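Local coordinates for glycosyl hydrolase, family 8 (Clostridium perfringens, PDB 3REN), which probably hydrolyses alpha-glucan chains as an alpha-amylase, using an (alpha/alpha)6-barrel of the kind found in glycosyl hydrolase family 8, at residues A[78-89]-A[132-140]. Sequence-based numbering, arbitrary orientation.
Sequences KELFDEHFDIVK and SFYYKFYAI. With EDO (1,2-ethanediol), chain I; EDO (1,2-ethanediol), chain H.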
loop_
_atom_site.group_PDB
_atom_site.type_symbol
_atom_site.label_atom_id
_atom_site.label_comp_id
_atom_site.label_asym_id
_atom_site.label_seq_id
_atom_site.Cartn_x
_atom_site.Cartn_y
_atom_site.Cartn_z
ATOM N N LYS A 78 4.501 0.050 20.124
ATOM C CA LYS A 78 3.489 1.038 20.424
ATOM C C LYS A 78 4.109 2.413 20.369
ATOM O O LYS A 78 3.548 3.345 19.805
ATOM C CB LYS A 78 2.809 0.757 21.791
ATOM C CG LYS A 78 1.531 1.601 21.955
ATOM C CD LYS A 78 0.838 1.492 23.321
ATOM C CE LYS A 78 -0.485 2.290 23.300
ATOM N NZ LYS A 78 -0.237 3.794 23.245
ATOM N N GLU A 79 5.306 2.539 20.919
ATOM C CA GLU A 79 6.057 3.803 20.807
ATOM C C GLU A 79 6.266 4.356 19.375
ATOM O O GLU A 79 6.061 5.536 19.126
ATOM C CB GLU A 79 7.409 3.640 21.469
ATOM C CG GLU A 79 8.090 4.923 21.771
ATOM C CD GLU A 79 9.320 4.721 22.659
ATOM O OE1 GLU A 79 10.441 5.027 22.170
ATOM O OE2 GLU A 79 9.155 4.248 23.823
ATOM N N LEU A 80 6.705 3.498 18.459
ATOM C CA LEU A 80 6.924 3.894 17.108
ATOM C C LEU A 80 5.583 4.205 16.459
ATOM O O LEU A 80 5.477 5.174 15.689
ATOM C CB LEU A 80 7.682 2.780 16.370
ATOM C CG LEU A 80 7.911 2.838 14.869
ATOM C CD1 LEU A 80 8.769 4.050 14.531
ATOM C CD2 LEU A 80 8.560 1.524 14.403
ATOM N N PHE A 81 4.565 3.393 16.770
ATOM C CA PHE A 81 3.240 3.630 16.235
ATOM C C PHE A 81 2.776 5.037 16.574
ATOM O O PHE A 81 2.396 5.823 15.663
ATOM C CB PHE A 81 2.223 2.580 16.712
ATOM C CG PHE A 81 0.845 2.741 16.089
ATOM C CD1 PHE A 81 0.440 1.919 15.023
ATOM C CD2 PHE A 81 -0.063 3.699 16.579
ATOM C CE1 PHE A 81 -0.832 2.058 14.425
ATOM C CE2 PHE A 81 -1.348 3.854 15.978
ATOM C CZ PHE A 81 -1.728 3.033 14.907
ATOM N N ASP A 82 2.859 5.377 17.864
ATOM C CA ASP A 82 2.416 6.683 18.355
ATOM C C ASP A 82 3.187 7.827 17.766
ATOM O O ASP A 82 2.630 8.929 17.559
ATOM C CB ASP A 82 2.441 6.738 19.895
ATOM C CG ASP A 82 1.258 5.947 20.524
ATOM O OD1 ASP A 82 0.203 5.758 19.879
ATOM O OD2 ASP A 82 1.380 5.474 21.660
ATOM N N GLU A 83 4.451 7.587 17.448
ATOM C CA GLU A 83 5.234 8.679 16.937
ATOM C C GLU A 83 4.765 9.066 15.524
ATOM O O GLU A 83 4.729 10.253 15.175
ATOM C CB GLU A 83 6.720 8.305 16.985
ATOM C CG GLU A 83 7.631 9.327 16.362
ATOM C CD GLU A 83 9.102 8.978 16.580
ATOM O OE1 GLU A 83 9.389 8.264 17.575
ATOM O OE2 GLU A 83 9.962 9.400 15.760
ATOM N N HIS A 84 4.368 8.070 14.722
ATOM C CA HIS A 84 3.872 8.343 13.374
ATOM C C HIS A 84 2.397 8.770 13.376
ATOM O O HIS A 84 2.017 9.658 12.595
ATOM C CB HIS A 84 4.161 7.161 12.445
ATOM C CG HIS A 84 5.623 7.021 12.188
ATOM N ND1 HIS A 84 6.262 7.711 11.184
ATOM C CD2 HIS A 84 6.598 6.400 12.902
ATOM C CE1 HIS A 84 7.559 7.480 11.255
ATOM N NE2 HIS A 84 7.789 6.696 12.296
ATOM N N PHE A 85 1.588 8.162 14.250
ATOM C CA PHE A 85 0.207 8.639 14.467
ATOM C C PHE A 85 0.194 10.144 14.842
ATOM O O PHE A 85 -0.580 10.906 14.295
ATOM C CB PHE A 85 -0.496 7.780 15.507
ATOM C CG PHE A 85 -1.934 8.142 15.742
ATOM C CD1 PHE A 85 -2.763 8.572 14.702
ATOM C CD2 PHE A 85 -2.482 8.024 17.012
ATOM C CE1 PHE A 85 -4.086 8.903 14.919
ATOM C CE2 PHE A 85 -3.832 8.341 17.221
ATOM C CZ PHE A 85 -4.621 8.792 16.157
ATOM N N ASP A 86 1.071 10.584 15.743
ATOM C CA ASP A 86 1.152 12.032 16.051
ATOM C C ASP A 86 1.399 12.940 14.848
ATOM O O ASP A 86 0.818 14.031 14.762
ATOM C CB ASP A 86 2.214 12.322 17.090
ATOM C CG ASP A 86 1.796 11.907 18.479
ATOM O OD1 ASP A 86 0.604 11.579 18.737
ATOM O OD2 ASP A 86 2.696 11.893 19.310
ATOM N N ILE A 87 2.269 12.515 13.941
ATOM C CA ILE A 87 2.429 13.233 12.658
ATOM C C ILE A 87 1.148 13.240 11.812
ATOM O O ILE A 87 0.787 14.262 11.236
ATOM C CB ILE A 87 3.604 12.636 11.843
ATOM C CG1 ILE A 87 4.918 13.026 12.529
ATOM C CG2 ILE A 87 3.554 13.083 10.371
ATOM C CD1 ILE A 87 6.054 12.019 12.317
ATOM N N VAL A 88 0.466 12.096 11.718
ATOM C CA VAL A 88 -0.797 12.017 10.973
ATOM C C VAL A 88 -1.894 12.960 11.546
ATOM O O VAL A 88 -2.620 13.637 10.800
ATOM C CB VAL A 88 -1.263 10.538 10.927
ATOM C CG1 VAL A 88 -2.705 10.412 10.603
ATOM C CG2 VAL A 88 -0.408 9.791 9.891
ATOM N N LYS A 89 -2.014 12.995 12.869
ATOM C CA LYS A 89 -3.063 13.825 13.490
ATOM C C LYS A 89 -2.923 15.259 13.000
ATOM O O LYS A 89 -3.935 15.898 12.714
ATOM C CB LYS A 89 -3.023 13.756 15.022
ATOM C CG LYS A 89 -3.388 12.342 15.522
ATOM C CD LYS A 89 -3.891 12.308 16.938
ATOM C CE LYS A 89 -2.818 12.414 17.978
ATOM N NZ LYS A 89 -3.445 12.392 19.369
ATOM N N SER A 132 -6.864 0.044 23.179
ATOM C CA SER A 132 -6.841 1.484 23.342
ATOM C C SER A 132 -7.949 2.115 22.521
ATOM O O SER A 132 -7.764 2.336 21.320
ATOM C CB SER A 132 -5.518 2.073 22.869
ATOM O OG SER A 132 -4.542 1.986 23.885
ATOM N N PHE A 133 -9.076 2.434 23.173
ATOM C CA PHE A 133 -10.236 2.970 22.487
ATOM C C PHE A 133 -9.903 4.229 21.666
ATOM O O PHE A 133 -10.610 4.520 20.703
ATOM C CB PHE A 133 -11.310 3.364 23.495
ATOM C CG PHE A 133 -10.981 4.630 24.223
ATOM C CD1 PHE A 133 -11.406 5.866 23.727
ATOM C CD2 PHE A 133 -10.188 4.602 25.372
ATOM C CE1 PHE A 133 -11.050 7.054 24.376
ATOM C CE2 PHE A 133 -9.822 5.790 26.042
ATOM C CZ PHE A 133 -10.260 7.012 25.541
ATOM N N TYR A 134 -8.887 5.003 22.091
ATOM C CA TYR A 134 -8.560 6.280 21.457
ATOM C C TYR A 134 -8.302 6.110 19.939
ATOM O O TYR A 134 -8.871 6.851 19.128
ATOM C CB TYR A 134 -7.357 6.980 22.124
ATOM C CG TYR A 134 -7.156 8.350 21.553
ATOM C CD1 TYR A 134 -7.802 9.462 22.107
ATOM C CD2 TYR A 134 -6.384 8.535 20.399
ATOM C CE1 TYR A 134 -7.648 10.723 21.544
ATOM C CE2 TYR A 134 -6.246 9.779 19.818
ATOM C CZ TYR A 134 -6.862 10.865 20.385
ATOM O OH TYR A 134 -6.697 12.100 19.806
ATOM N N TYR A 135 -7.452 5.130 19.592
ATOM C CA TYR A 135 -7.221 4.744 18.205
ATOM C C TYR A 135 -8.524 4.474 17.433
ATOM O O TYR A 135 -8.688 4.939 16.296
ATOM C CB TYR A 135 -6.351 3.487 18.156
ATOM C CG TYR A 135 -4.977 3.623 18.795
ATOM C CD1 TYR A 135 -4.170 4.714 18.516
ATOM C CD2 TYR A 135 -4.474 2.628 19.657
ATOM C CE1 TYR A 135 -2.919 4.840 19.083
ATOM C CE2 TYR A 135 -3.188 2.742 20.234
ATOM C CZ TYR A 135 -2.426 3.848 19.944
ATOM O OH TYR A 135 -1.153 4.011 20.491
ATOM N N LYS A 136 -9.436 3.724 18.056
ATOM C CA LYS A 136 -10.697 3.322 17.434
ATOM C C LYS A 136 -11.603 4.550 17.198
ATOM O O LYS A 136 -12.179 4.695 16.122
ATOM C CB LYS A 136 -11.415 2.277 18.317
ATOM C CG LYS A 136 -12.714 1.710 17.786
ATOM C CD LYS A 136 -13.357 0.783 18.824
ATOM C CE LYS A 136 -14.802 0.490 18.480
ATOM N NZ LYS A 136 -15.448 -0.410 19.493
ATOM N N PHE A 137 -11.711 5.421 18.196
ATOM C CA PHE A 137 -12.544 6.611 18.085
ATOM C C PHE A 137 -12.015 7.540 17.018
ATOM O O PHE A 137 -12.783 8.137 16.268
ATOM C CB PHE A 137 -12.599 7.388 19.425
ATOM C CG PHE A 137 -13.554 6.807 20.423
ATOM C CD1 PHE A 137 -13.949 5.482 20.333
ATOM C CD2 PHE A 137 -14.061 7.588 21.467
ATOM C CE1 PHE A 137 -14.856 4.940 21.258
ATOM C CE2 PHE A 137 -14.939 7.037 22.408
ATOM C CZ PHE A 137 -15.337 5.716 22.285
ATOM N N TYR A 138 -10.697 7.665 16.964
ATOM C CA TYR A 138 -10.081 8.510 15.962
ATOM C C TYR A 138 -10.337 7.907 14.561
ATOM O O TYR A 138 -10.715 8.636 13.648
ATOM C CB TYR A 138 -8.598 8.697 16.264
ATOM C CG TYR A 138 -8.030 9.952 15.620
ATOM C CD1 TYR A 138 -7.862 11.129 16.371
ATOM C CD2 TYR A 138 -7.630 9.960 14.267
ATOM C CE1 TYR A 138 -7.329 12.270 15.810
ATOM C CE2 TYR A 138 -7.090 11.126 13.692
ATOM C CZ TYR A 138 -6.957 12.262 14.467
ATOM O OH TYR A 138 -6.462 13.423 13.914
ATOM N N ALA A 139 -10.178 6.595 14.411
ATOM C CA ALA A 139 -10.533 5.901 13.144
ATOM C C ALA A 139 -11.977 6.127 12.681
ATOM O O ALA A 139 -12.242 6.327 11.484
ATOM C CB ALA A 139 -10.262 4.410 13.261
ATOM N N ILE A 140 -12.901 6.099 13.628
ATOM C CA ILE A 140 -14.308 6.398 13.398
ATOM C C ILE A 140 -14.556 7.799 12.873
ATOM O O ILE A 140 -15.345 7.991 11.952
ATOM C CB ILE A 140 -15.130 6.100 14.700
ATOM C CG1 ILE A 140 -15.241 4.590 14.879
ATOM C CG2 ILE A 140 -16.537 6.795 14.688
ATOM C CD1 ILE A 140 -15.496 4.117 16.336
HETATM C C1 EDO I . 11.433 5.986 12.163
HETATM O O1 EDO I . 10.216 6.266 12.861
HETATM C C2 EDO I . 11.118 5.706 10.697
HETATM O O2 EDO I . 10.766 6.935 10.073
HETATM C C1 EDO H . 9.122 10.462 12.722
HETATM O O1 EDO H . 9.736 11.066 13.882
HETATM C C2 EDO H . 10.175 10.218 11.643
HETATM O O2 EDO H . 11.289 9.518 12.243
#
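Phe85 turns its edge onto one face of the Tyr138 ring, a T-shaped pair with planes at 89° and Phe85 CZ 3.6 Å from Tyr138 CG. At the Phe85 edge also lies Tyr134, whose CE2 touches Phe85 CE2 edge to edge. On one face of Phe85 rests Lys89 CG, from the same helix and offset toward the rim. The Tyr135 ring has Phe85 CD2 and Asp82 OD1 at its edge. Phe81 points its own edge at the face of Tyr135; the two centroids are 5.1 Å apart and the planes at 71°. With CG anti to the backbone N, Phe81 and Phe85 both send their rings toward helix 133-150. Tyr135 fits as a knob into the hole formed by Lys78, Phe81, Asp82 and Phe85. The hydrogen bond from Lys78 NZ to Tyr135 OH (2.9 Å) is doubtful in detail, because the hydroxyl is modelled too close to Asp82. Lys78 NZ also forms a salt bridge with Asp82 OD2 (2.8 Å), which receives it on the syn lone pair. At the other end, the Lys89 chain bends partway along. Its CD lies 3.6 Å from Tyr138 CE1, and its NZ gives a weak hydrogen bond to Tyr134 OH (3.3 Å). Helix 113-130 backs the cluster, with Leu123 against Phe85 and Tyr135, and Ala126 against Phe81 and Tyr135. The axes of segments 78-89 and 133-140 come within 13.2 Å and run in broadly the same direction, consistent with neighbouring helices of the (alpha/alpha)6-barrel. Large aromatic side chains bridge this wide spacing. The chemistry implies a mainly aromatic join, flanked by the Lys78–Asp82 salt bridge at one margin and by Lys89 at the other.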